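Local coordinates for peptide chain release factor subunit 1 (Aeropyrum pernix, PDB 3AGK), which probably directs termination of translation, recognising the stop codons UAA, UAG and UGA and prompting release of the finished polypeptide, at residues G92-C97 and E115-F120. Sequence-based numbering, arbitrary orientation.
Sequences GLVLFC and EPIRVF
Ile117, from the loop between strands 107-111 and 121-125, lays its side chain over the first residues of strand 93-98 in a small apolar contact, buried at the start of an inner strand of the four-stranded antiparallel sheet of eRF1 domain 1. About 130 Å² is buried here, both sides summed, and Ile117 supplies the largest share. Its CA-CB bond aims at the strand; chi1 of 28°, part-way between eclipsed and staggered about the backbone N, sets CG1 beside Gly92, and CD1 then extends anti to CA (chi2 -169°). CD1 does most of the touching: it meets Val94 CG1 at 3.6 Å, the two side chains running aslant to one another, and it sits 3.3 Å from the carbonyl oxygen Leu93 O. Farther back along the same side chain, Ile117 CG1 lies 4.2 Å from Gly92 CA. That glycine sits where the chain enters the strand, and its bare CA lets the isoleucine lie close to the backbone. Across the segments Gly92 and Ile117 have the closest alpha carbons, 6.0 Å apart. The CA-CB bond of Leu93 points away from the loop and its side chain packs on Leu82 of helix 65-82; what meets Ile117 is its carbonyl oxygen. Val94 also packs against Phe111 and Tyr38, from the strands that flank 93-98. The backbone bonds of the strand run to its two flanking strands, Leu93 with Ile39 and Val94 with Phe111, and Gly92 O accepts a bond from Ser112 OG. Further along the strand, Cys97 forms a disulfide with Cys108. Between loop and strand the chemistry is thus van der Waals contact alone, one isoleucine methyl lying against a valine methyl and a strand carbonyl, which implies that loop and strand meet here through modest burial of apolar surface, without directed polar bonds.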
loop_
_atom_site.group_PDB
_atom_site.type_symbol
_atom_site.label_atom_id
_atom_site.label_comp_id
_atom_site.label_asym_id
_atom_site.label_seq_id
_atom_site.Cartn_x
_atom_site.Cartn_y
_atom_site.Cartn_z
ATOM N N GLY A 92 9.063 -3.138 -22.569
ATOM C CA GLY A 92 8.547 -4.491 -22.442
ATOM C C GLY A 92 7.036 -4.583 -22.602
ATOM O O GLY A 92 6.362 -3.599 -22.951
ATOM N N LEU A 93 6.510 -5.781 -22.347
ATOM C CA LEU A 93 5.081 -6.072 -22.434
ATOM C C LEU A 93 4.612 -6.737 -21.156
ATOM O O LEU A 93 5.380 -7.452 -20.512
ATOM C CB LEU A 93 4.828 -7.063 -23.560
ATOM C CG LEU A 93 4.554 -6.654 -24.990
ATOM C CD1 LEU A 93 4.405 -7.926 -25.800
ATOM C CD2 LEU A 93 3.284 -5.824 -25.050
ATOM N N VAL A 94 3.349 -6.535 -20.793
ATOM C CA VAL A 94 2.725 -7.394 -19.791
ATOM C C VAL A 94 1.317 -7.814 -20.231
ATOM O O VAL A 94 0.554 -7.009 -20.779
ATOM C CB VAL A 94 2.710 -6.780 -18.362
ATOM C CG1 VAL A 94 3.780 -5.706 -18.199
ATOM C CG2 VAL A 94 1.352 -6.237 -18.030
ATOM N N LEU A 95 0.995 -9.085 -20.010
ATOM C CA LEU A 95 -0.317 -9.629 -20.345
ATOM C C LEU A 95 -0.992 -10.273 -19.146
ATOM O O LEU A 95 -0.346 -10.988 -18.393
ATOM C CB LEU A 95 -0.205 -10.679 -21.459
ATOM C CG LEU A 95 -0.009 -10.180 -22.896
ATOM C CD1 LEU A 95 1.460 -9.851 -23.150
ATOM C CD2 LEU A 95 -0.522 -11.190 -23.918
ATOM N N PHE A 96 -2.290 -10.027 -18.980
ATOM C CA PHE A 96 -3.116 -10.808 -18.055
ATOM C C PHE A 96 -4.330 -11.350 -18.826
ATOM O O PHE A 96 -5.005 -10.600 -19.522
ATOM C CB PHE A 96 -3.577 -9.946 -16.882
ATOM C CG PHE A 96 -2.448 -9.303 -16.107
ATOM C CD1 PHE A 96 -2.057 -7.998 -16.369
ATOM C CD2 PHE A 96 -1.789 -10.001 -15.102
ATOM C CE1 PHE A 96 -1.020 -7.406 -15.649
ATOM C CE2 PHE A 96 -0.759 -9.413 -14.379
ATOM C CZ PHE A 96 -0.377 -8.111 -14.659
ATOM N N CYS A 97 -4.588 -12.651 -18.742
ATOM C CA CYS A 97 -5.714 -13.243 -19.465
ATOM C C CYS A 97 -6.417 -14.277 -18.600
ATOM O O CYS A 97 -5.790 -14.922 -17.764
ATOM C CB CYS A 97 -5.269 -13.906 -20.790
ATOM S SG CYS A 97 -4.281 -12.871 -21.901
ATOM N N GLU A 115 7.378 2.044 -16.799
ATOM C CA GLU A 115 8.694 1.643 -16.338
ATOM C C GLU A 115 9.146 0.386 -17.085
ATOM O O GLU A 115 8.348 -0.514 -17.327
ATOM C CB GLU A 115 8.607 1.307 -14.846
ATOM C CG GLU A 115 7.709 0.080 -14.526
ATOM C CD GLU A 115 6.341 0.450 -13.964
ATOM O OE1 GLU A 115 5.850 1.553 -14.265
ATOM O OE2 GLU A 115 5.748 -0.356 -13.217
ATOM N N PRO A 116 10.437 0.308 -17.435
ATOM C CA PRO A 116 10.931 -0.890 -18.121
ATOM C C PRO A 116 10.990 -2.074 -17.159
ATOM O O PRO A 116 11.577 -1.968 -16.086
ATOM C CB PRO A 116 12.356 -0.505 -18.548
ATOM C CG PRO A 116 12.484 0.965 -18.268
ATOM C CD PRO A 116 11.505 1.287 -17.191
ATOM N N ILE A 117 10.373 -3.185 -17.530
ATOM C CA ILE A 117 10.508 -4.393 -16.735
ATOM C C ILE A 117 11.823 -5.059 -17.129
ATOM O O ILE A 117 12.319 -4.842 -18.239
ATOM C CB ILE A 117 9.313 -5.330 -16.952
ATOM C CG1 ILE A 117 8.728 -5.120 -18.343
ATOM C CG2 ILE A 117 8.221 -5.029 -15.951
ATOM C CD1 ILE A 117 7.398 -5.819 -18.538
ATOM N N ARG A 118 12.403 -5.844 -16.223
ATOM C CA ARG A 118 13.690 -6.471 -16.501
ATOM C C ARG A 118 13.660 -7.975 -16.298
ATOM O O ARG A 118 14.451 -8.699 -16.907
ATOM C CB ARG A 118 14.813 -5.835 -15.674
ATOM C CG ARG A 118 15.782 -4.987 -16.505
ATOM C CD ARG A 118 15.010 -4.076 -17.453
ATOM N NE ARG A 118 15.848 -3.370 -18.424
ATOM C CZ ARG A 118 16.341 -2.147 -18.242
ATOM N NH1 ARG A 118 16.099 -1.490 -17.116
ATOM N NH2 ARG A 118 17.083 -1.581 -19.186
ATOM N N VAL A 119 12.736 -8.440 -15.461
ATOM C CA VAL A 119 12.654 -9.865 -15.138
ATOM C C VAL A 119 11.439 -10.544 -15.762
ATOM O O VAL A 119 10.287 -10.254 -15.417
ATOM C CB VAL A 119 12.696 -10.127 -13.615
ATOM C CG1 VAL A 119 11.944 -9.061 -12.856
ATOM C CG2 VAL A 119 12.156 -11.534 -13.286
ATOM N N PHE A 120 11.707 -11.444 -16.701
ATOM C CA PHE A 120 10.636 -12.213 -17.318
ATOM C C PHE A 120 9.872 -12.945 -16.237
ATOM O O PHE A 120 10.457 -13.408 -15.266
ATOM C CB PHE A 120 11.187 -13.210 -18.331
ATOM C CG PHE A 120 10.141 -14.110 -18.916
ATOM C CD1 PHE A 120 9.328 -13.671 -19.940
ATOM C CD2 PHE A 120 9.977 -15.403 -18.444
ATOM C CE1 PHE A 120 8.361 -14.498 -20.492
ATOM C CE2 PHE A 120 9.018 -16.238 -18.990
ATOM C CZ PHE A 120 8.210 -15.788 -20.013
#